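PDB 4OPF: Nrps/pks, which is the ketosynthase domain KS8 of OzmH in the AT-less oxazolomycin synthase and probably handles the acyl chain, though whether it condenses it is uncertain. Local coordinates for residues R315-L324 with A372-A380. Numbering follows the deposited sequence.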
loop_
_atom_site.group_PDB
_atom_site.type_symbol
_atom_site.label_atom_id
_atom_site.label_comp_id
_atom_site.label_asym_id
_atom_site.label_seq_id
_atom_site.Cartn_x
_atom_site.Cartn_y
_atom_site.Cartn_z
ATOM N N ARG A 315 -16.038 25.179 6.819
ATOM C CA ARG A 315 -16.679 26.465 7.111
ATOM C C ARG A 315 -18.058 26.357 7.772
ATOM O O ARG A 315 -18.947 27.156 7.500
ATOM C CB ARG A 315 -16.752 27.347 5.848
ATOM C CG ARG A 315 -15.379 27.825 5.329
ATOM C CD ARG A 315 -14.561 28.587 6.364
ATOM N NE ARG A 315 -13.308 29.063 5.793
ATOM C CZ ARG A 315 -12.132 28.430 5.866
ATOM N NH1 ARG A 315 -11.991 27.283 6.478
ATOM N NH2 ARG A 315 -11.074 28.954 5.288
ATOM N N ASP A 316 -18.222 25.384 8.656
ATOM C CA ASP A 316 -19.506 25.172 9.305
ATOM C C ASP A 316 -19.690 26.257 10.343
ATOM O O ASP A 316 -18.948 26.307 11.290
ATOM C CB ASP A 316 -19.536 23.778 9.961
ATOM C CG ASP A 316 -20.909 23.404 10.412
ATOM O OD1 ASP A 316 -21.851 24.140 10.018
ATOM O OD2 ASP A 316 -21.068 22.453 11.219
ATOM N N GLY A 317 -20.629 27.153 10.123
ATOM C CA GLY A 317 -20.856 28.301 11.000
ATOM C C GLY A 317 -19.748 29.352 10.923
ATOM O O GLY A 317 -19.529 30.073 11.894
ATOM N N SER A 318 -19.039 29.433 9.786
ATOM C CA SER A 318 -17.934 30.370 9.648
ATOM C C SER A 318 -18.082 31.216 8.409
ATOM O O SER A 318 -18.577 30.743 7.407
ATOM C CB SER A 318 -16.607 29.613 9.564
ATOM O OG SER A 318 -15.545 30.479 9.270
ATOM N N ASP A 319 -17.595 32.453 8.491
ATOM C CA ASP A 319 -17.534 33.391 7.376
ATOM C C ASP A 319 -16.106 33.588 6.894
ATOM O O ASP A 319 -15.893 34.428 6.052
ATOM C CB ASP A 319 -18.130 34.768 7.801
ATOM C CG ASP A 319 -19.619 34.659 8.278
ATOM O OD1 ASP A 319 -20.453 34.031 7.564
ATOM O OD2 ASP A 319 -19.968 35.179 9.377
ATOM N N THR A 320 -15.119 32.840 7.411
ATOM C CA THR A 320 -13.750 33.057 6.990
ATOM C C THR A 320 -13.603 32.671 5.492
ATOM O O THR A 320 -14.012 31.576 5.120
ATOM C CB THR A 320 -12.808 32.173 7.835
ATOM O OG1 THR A 320 -12.895 32.531 9.213
ATOM C CG2 THR A 320 -11.367 32.276 7.403
ATOM N N PRO A 321 -13.002 33.531 4.647
ATOM C CA PRO A 321 -12.835 33.138 3.250
ATOM C C PRO A 321 -12.130 31.784 3.090
ATOM O O PRO A 321 -11.275 31.392 3.912
ATOM C CB PRO A 321 -11.949 34.267 2.677
ATOM C CG PRO A 321 -12.451 35.472 3.444
ATOM C CD PRO A 321 -12.558 34.928 4.855
ATOM N N CYS A 322 -12.541 31.038 2.080
ATOM C CA CYS A 322 -11.839 29.812 1.688
ATOM C C CYS A 322 -11.697 29.808 0.182
ATOM O O CYS A 322 -12.689 29.799 -0.520
ATOM C CB CYS A 322 -12.575 28.555 2.142
ATOM S SG CYS A 322 -11.589 27.016 1.960
ATOM N N SER A 323 -10.450 29.816 -0.284
ATOM C CA SER A 323 -10.134 29.909 -1.668
ATOM C C SER A 323 -9.982 28.522 -2.331
ATOM O O SER A 323 -9.296 27.671 -1.810
ATOM C CB SER A 323 -8.876 30.754 -1.775
ATOM O OG SER A 323 -8.632 31.014 -3.120
ATOM N N LEU A 324 -10.703 28.278 -3.416
ATOM C CA LEU A 324 -10.747 26.982 -4.089
ATOM C C LEU A 324 -10.111 27.082 -5.451
ATOM O O LEU A 324 -10.273 28.084 -6.159
ATOM C CB LEU A 324 -12.184 26.499 -4.302
ATOM C CG LEU A 324 -13.081 26.449 -3.067
ATOM C CD1 LEU A 324 -14.371 25.725 -3.367
ATOM C CD2 LEU A 324 -12.418 25.759 -1.908
ATOM N N ALA A 372 -23.844 33.113 -0.379
ATOM C CA ALA A 372 -24.179 32.820 1.021
ATOM C C ALA A 372 -23.038 32.079 1.715
ATOM O O ALA A 372 -23.056 31.944 2.950
ATOM C CB ALA A 372 -25.478 32.013 1.119
ATOM N N THR A 373 -22.055 31.592 0.930
ATOM C CA THR A 373 -20.902 30.850 1.467
ATOM C C THR A 373 -19.710 31.716 1.381
ATOM O O THR A 373 -19.622 32.552 0.473
ATOM C CB THR A 373 -20.506 29.558 0.658
ATOM O OG1 THR A 373 -20.033 29.905 -0.675
ATOM C CG2 THR A 373 -21.669 28.488 0.630
ATOM N N PRO A 374 -18.735 31.468 2.263
ATOM C CA PRO A 374 -17.468 32.139 2.083
ATOM C C PRO A 374 -16.479 31.427 1.119
ATOM O O PRO A 374 -15.335 31.843 1.046
ATOM C CB PRO A 374 -16.903 32.115 3.490
ATOM C CG PRO A 374 -17.351 30.788 4.026
ATOM C CD PRO A 374 -18.712 30.557 3.422
ATOM N N LEU A 375 -16.912 30.408 0.378
ATOM C CA LEU A 375 -16.035 29.781 -0.604
ATOM C C LEU A 375 -15.823 30.812 -1.741
ATOM O O LEU A 375 -16.746 31.496 -2.116
ATOM C CB LEU A 375 -16.655 28.522 -1.182
ATOM C CG LEU A 375 -17.141 27.514 -0.169
ATOM C CD1 LEU A 375 -17.588 26.198 -0.805
ATOM C CD2 LEU A 375 -16.087 27.276 0.891
ATOM N N ARG A 376 -14.622 30.904 -2.288
ATOM C CA ARG A 376 -14.411 31.744 -3.440
ATOM C C ARG A 376 -13.343 31.169 -4.401
ATOM O O ARG A 376 -12.572 30.267 -4.039
ATOM C CB ARG A 376 -13.994 33.126 -2.978
ATOM C CG ARG A 376 -12.665 33.152 -2.245
ATOM C CD ARG A 376 -12.282 34.559 -1.787
ATOM N NE ARG A 376 -12.508 35.541 -2.869
ATOM C CZ ARG A 376 -11.602 35.913 -3.768
ATOM N NH1 ARG A 376 -10.369 35.436 -3.731
ATOM N NH2 ARG A 376 -11.936 36.757 -4.722
ATOM N N PHE A 377 -13.311 31.710 -5.612
ATOM C CA PHE A 377 -12.345 31.354 -6.633
ATOM C C PHE A 377 -11.483 32.574 -6.993
ATOM O O PHE A 377 -12.033 33.537 -7.479
ATOM C CB PHE A 377 -13.082 30.982 -7.897
ATOM C CG PHE A 377 -13.920 29.747 -7.796
ATOM C CD1 PHE A 377 -13.401 28.570 -7.287
ATOM C CD2 PHE A 377 -15.231 29.755 -8.292
ATOM C CE1 PHE A 377 -14.181 27.428 -7.226
ATOM C CE2 PHE A 377 -16.019 28.616 -8.234
ATOM C CZ PHE A 377 -15.486 27.456 -7.692
ATOM N N GLU A 378 -10.171 32.546 -6.747
ATOM C CA GLU A 378 -9.302 33.640 -7.107
ATOM C C GLU A 378 -9.115 33.689 -8.624
ATOM O O GLU A 378 -8.912 32.669 -9.265
ATOM C CB GLU A 378 -7.952 33.473 -6.416
ATOM C CG GLU A 378 -7.022 34.669 -6.511
ATOM C CD GLU A 378 -7.722 36.037 -6.360
ATOM O OE1 GLU A 378 -8.170 36.380 -5.241
ATOM O OE2 GLU A 378 -7.795 36.782 -7.350
ATOM N N ARG A 379 -9.196 34.864 -9.198
ATOM C CA ARG A 379 -9.017 35.017 -10.616
ATOM C C ARG A 379 -7.624 35.564 -10.943
ATOM O O ARG A 379 -7.215 35.519 -12.092
ATOM C CB ARG A 379 -10.070 35.950 -11.160
ATOM C CG ARG A 379 -11.524 35.564 -10.868
ATOM C CD ARG A 379 -11.970 34.465 -11.832
ATOM N NE ARG A 379 -13.144 33.718 -11.359
ATOM C CZ ARG A 379 -13.563 32.548 -11.852
ATOM N NH1 ARG A 379 -12.917 31.940 -12.857
ATOM N NH2 ARG A 379 -14.642 31.975 -11.321
ATOM N N ALA A 380 -6.905 36.106 -9.964
ATOM C CA ALA A 380 -5.590 36.684 -10.235
ATOM C C ALA A 380 -4.501 35.962 -9.446
ATOM O O ALA A 380 -4.797 35.254 -8.511
ATOM C CB ALA A 380 -5.591 38.141 -9.854
HETATM O O HOH W 1 -8.543 33.809 -2.947
HETATM O O HOH W 2 -8.873 30.214 -6.025
#
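Pro374 packs its ring into the curved backbone of 318-320. Its CB lies 3.4 Å from Thr320 O, and its CG also meets Ser318 O. The aliphatic part of Arg315 crosses the same ring obliquely, with Arg315 CG 3.8 Å from Pro374 CG. The Arg315 chain bends at chi2 (-56°), which turns its guanidinium back to the loop backbone. There Arg315 NE donates to Thr320 O at 2.7 Å, and Arg315 NH2 donates in a straight line to Pro321 O. Both carbonyls lie at the edge of the guanidinium, in its plane, while Cys322 SG lies above one face, toward its rim. Arg315 also bonds to Ala286 O and Val289 O. With an alanine here, the Thr320 and Pro321 carbonyls would probably lose these donors, and Pro374 CG would lose its contact with Arg315 CG.

Beyond this loop the two segments run parallel. Cys322 N bonds to Pro374 O, Arg376 N to Cys322 O, and Leu324 N to Arg376 O. On one face, Leu375 CD2 meets Cys322 CB at 3.9 Å, Leu375 CD1 meets Leu324 CD1 at 4.1 Å, and Leu375 also touches Ile310 of helix 300-314. On the other face, Ser323 OG holds two waters. One also binds Arg376 NH1, weakly; the other joins Leu324 O to Glu378 N. The Phe377 ring presents its edge to Leu324 O, with Phe377 CE1 3.7 Å from Leu324 CB, and stacks on Phe358. Strand 375-376 thus joins 322-325 as a short parallel edge strand of the central mixed sheet, in the thiolase-type fold of ketosynthases.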